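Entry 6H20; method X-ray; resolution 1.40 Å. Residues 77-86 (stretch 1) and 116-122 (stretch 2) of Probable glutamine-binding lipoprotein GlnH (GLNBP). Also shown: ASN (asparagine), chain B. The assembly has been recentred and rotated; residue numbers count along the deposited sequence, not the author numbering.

Stretch 1 (77-86) FDVDIAGEVA
Stretch 2 116-122: DIVVKTM

Residues 77-86 form a regular helix, and stretch 2 passes one of its faces, with Ile117 and Val118 in a strand and the chain extended on through Val119 (phi/psi -123/90) and Lys120 (-155/74) before it turns sharply at Thr121 (38/46). The register is set where Asp78 CA lies 5.6 Å from Val119 CA. From there the chains run in opposite senses, so Asp78 meets Val119 to Thr121, whereas Val85, nearly two turns on, meets Ile117. Together they bury 296 Å².

Asp78, Ile81, Ala82 and Val85 point CA-to-CB toward stretch 2, the spacing expected of one helical face. Val119 has the largest area covered by the helix, 85 Å². Its chi1 is t (-168°), which sets CG1 3.4 Å from Asp78 O and 4.0 Å from Ile81 CG2, while CG2 packs 3.8 Å from Ala82 CB. The small methyl of Ala82 suits this close approach. Ile81, m/m, offers CG2 while its longer branch leads away. Ile117, p/t, extends its CD1 to the helix, reaching Ala82 CB and Val85 CG2, each at 4.4 Å; Val85 is t. Val118 and Lys120 contribute little here: Val118 makes no contact, and Lys120, all trans until chi4 (m), directs CB away. Val119 O, near the Asp78 side chain, is buried without a partner, a polar cost of the contact.

The polar tie is at the helix's first turn. Asp78, m with chi2 -20°, brings OD2 to 2.8 Å from Thr121 N, accepting a hydrogen bond at 150°, with Lys120 CA 3.3 Å from the same OD2. Its OD1 is satisfied elsewhere in the structure. The carboxylate thus anchors the turn that presents Thr121 to the bound asparagine, as befits an amino-acid-binding protein. Thr121, p, donates from OG1 to ligand OD1 at 2.8 Å, and its O accepts from ligand N at 2.7 Å, while CG2 rests 3.4 Å from Asp78 OD2.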

# COMPACT_ATOMS: atom_id res chain seq x y z
N PHE A 77 5.63 -4.44 -7.61
CA PHE A 77 6.37 -4.73 -6.37
C PHE A 77 5.53 -5.57 -5.40
O PHE A 77 6.03 -6.54 -4.82
CB PHE A 77 6.80 -3.42 -5.71
CG PHE A 77 7.71 -3.58 -4.52
CD1 PHE A 77 7.17 -3.64 -3.25
CD2 PHE A 77 9.08 -3.63 -4.68
CE1 PHE A 77 8.00 -3.77 -2.14
CE2 PHE A 77 9.92 -3.76 -3.57
CZ PHE A 77 9.36 -3.83 -2.30
N ASP A 78 4.26 -5.19 -5.20
CA ASP A 78 3.40 -5.94 -4.27
C ASP A 78 3.11 -7.34 -4.79
O ASP A 78 3.08 -8.30 -4.00
CB ASP A 78 2.10 -5.18 -4.02
CG ASP A 78 2.22 -4.10 -2.96
OD1 ASP A 78 3.16 -4.14 -2.14
OD2 ASP A 78 1.31 -3.24 -2.93
N VAL A 79 2.88 -7.49 -6.10
CA VAL A 79 2.70 -8.81 -6.69
C VAL A 79 3.92 -9.68 -6.41
O VAL A 79 3.79 -10.86 -6.04
CB VAL A 79 2.45 -8.66 -8.20
CG1 VAL A 79 2.38 -10.03 -8.85
CG2 VAL A 79 1.18 -7.87 -8.43
N ASP A 80 5.11 -9.11 -6.56
CA ASP A 80 6.34 -9.87 -6.36
C ASP A 80 6.55 -10.23 -4.90
O ASP A 80 7.00 -11.34 -4.60
CB ASP A 80 7.53 -9.11 -6.95
CG ASP A 80 7.55 -9.16 -8.47
OD1 ASP A 80 6.82 -9.98 -9.08
OD2 ASP A 80 8.30 -8.35 -9.07
N ILE A 81 6.22 -9.32 -3.98
CA ILE A 81 6.27 -9.63 -2.55
C ILE A 81 5.37 -10.82 -2.24
O ILE A 81 5.77 -11.79 -1.58
CB ILE A 81 5.89 -8.40 -1.70
CG1 ILE A 81 6.97 -7.32 -1.79
CG2 ILE A 81 5.66 -8.84 -0.25
CD1 ILE A 81 8.30 -7.68 -1.10
N ALA A 82 4.13 -10.78 -2.76
CA ALA A 82 3.20 -11.89 -2.55
C ALA A 82 3.74 -13.18 -3.13
O ALA A 82 3.59 -14.25 -2.54
CB ALA A 82 1.82 -11.56 -3.15
N GLY A 83 4.41 -13.09 -4.29
CA GLY A 83 4.96 -14.27 -4.91
C GLY A 83 6.06 -14.91 -4.08
O GLY A 83 6.26 -16.13 -4.16
N GLU A 84 6.79 -14.11 -3.30
CA GLU A 84 7.81 -14.69 -2.43
C GLU A 84 7.19 -15.48 -1.28
O GLU A 84 7.74 -16.51 -0.87
CB GLU A 84 8.75 -13.60 -1.91
CG GLU A 84 9.60 -12.96 -3.01
CD GLU A 84 10.43 -13.96 -3.78
OE1 GLU A 84 10.97 -14.90 -3.14
OE2 GLU A 84 10.54 -13.82 -5.02
N VAL A 85 6.05 -15.02 -0.75
CA VAL A 85 5.30 -15.82 0.21
C VAL A 85 4.88 -17.14 -0.43
O VAL A 85 5.07 -18.22 0.15
CB VAL A 85 4.09 -15.04 0.74
CG1 VAL A 85 3.29 -15.91 1.72
CG2 VAL A 85 4.55 -13.75 1.40
N ALA A 86 4.34 -17.08 -1.64
CA ALA A 86 3.94 -18.30 -2.33
C ALA A 86 5.13 -19.21 -2.57
O ALA A 86 5.01 -20.44 -2.48
CB ALA A 86 3.23 -17.96 -3.64
N ASP A 116 -6.14 -14.95 1.70
CA ASP A 116 -5.17 -15.32 2.72
C ASP A 116 -4.39 -14.10 3.20
O ASP A 116 -4.15 -13.94 4.40
CB ASP A 116 -4.19 -16.36 2.17
CG ASP A 116 -4.87 -17.66 1.74
OD1 ASP A 116 -5.58 -18.27 2.57
OD2 ASP A 116 -4.66 -18.08 0.58
N ILE A 117 -3.96 -13.26 2.26
CA ILE A 117 -3.18 -12.07 2.59
C ILE A 117 -3.61 -10.93 1.68
O ILE A 117 -4.13 -11.16 0.58
CB ILE A 117 -1.65 -12.29 2.47
CG1 ILE A 117 -1.24 -12.59 1.02
CG2 ILE A 117 -1.19 -13.40 3.42
CD1 ILE A 117 0.27 -12.77 0.83
N VAL A 118 -3.42 -9.71 2.16
CA VAL A 118 -3.52 -8.50 1.33
C VAL A 118 -2.10 -7.96 1.18
O VAL A 118 -1.42 -7.73 2.18
CB VAL A 118 -4.43 -7.45 1.97
CG1 VAL A 118 -4.29 -6.10 1.26
CG2 VAL A 118 -5.89 -7.91 1.93
N VAL A 119 -1.65 -7.80 -0.05
CA VAL A 119 -0.39 -7.11 -0.34
C VAL A 119 -0.79 -5.99 -1.29
O VAL A 119 -0.87 -6.18 -2.51
CB VAL A 119 0.68 -8.02 -0.96
CG1 VAL A 119 2.04 -7.32 -0.95
CG2 VAL A 119 0.78 -9.35 -0.19
N LYS A 120 -1.13 -4.84 -0.71
CA LYS A 120 -1.66 -3.72 -1.48
C LYS A 120 -1.37 -2.44 -0.73
O LYS A 120 -2.26 -1.85 -0.10
CB LYS A 120 -3.17 -3.89 -1.71
CG LYS A 120 -3.69 -2.91 -2.77
CD LYS A 120 -5.18 -2.66 -2.62
CE LYS A 120 -5.73 -1.68 -3.66
NZ LYS A 120 -4.84 -0.52 -3.95
N THR A 121 -0.10 -2.04 -0.77
CA THR A 121 0.42 -0.82 -0.15
C THR A 121 -0.24 -0.52 1.21
O THR A 121 -0.64 0.60 1.49
CB THR A 121 0.31 0.39 -1.11
OG1 THR A 121 -1.07 0.66 -1.45
CG2 THR A 121 1.10 0.14 -2.39
N MET A 122 -0.35 -1.53 2.06
CA MET A 122 -1.27 -1.41 3.20
C MET A 122 -0.52 -0.88 4.41
O MET A 122 0.20 -1.63 5.08
CB MET A 122 -1.96 -2.74 3.50
CG MET A 122 -3.17 -2.56 4.40
SD MET A 122 -4.06 -4.10 4.54
CE MET A 122 -5.40 -3.57 5.60
N ASN B . -0.76 3.28 2.02
CA ASN B . -2.00 4.06 2.11
C ASN B . -3.03 3.27 2.89
O ASN B . -4.23 3.63 2.90
CB ASN B . -2.52 4.42 0.72
CG ASN B . -3.01 3.21 -0.05
OD1 ASN B . -2.69 2.07 0.27
ND2 ASN B . -3.81 3.47 -1.06
OXT ASN B . -2.66 2.25 3.52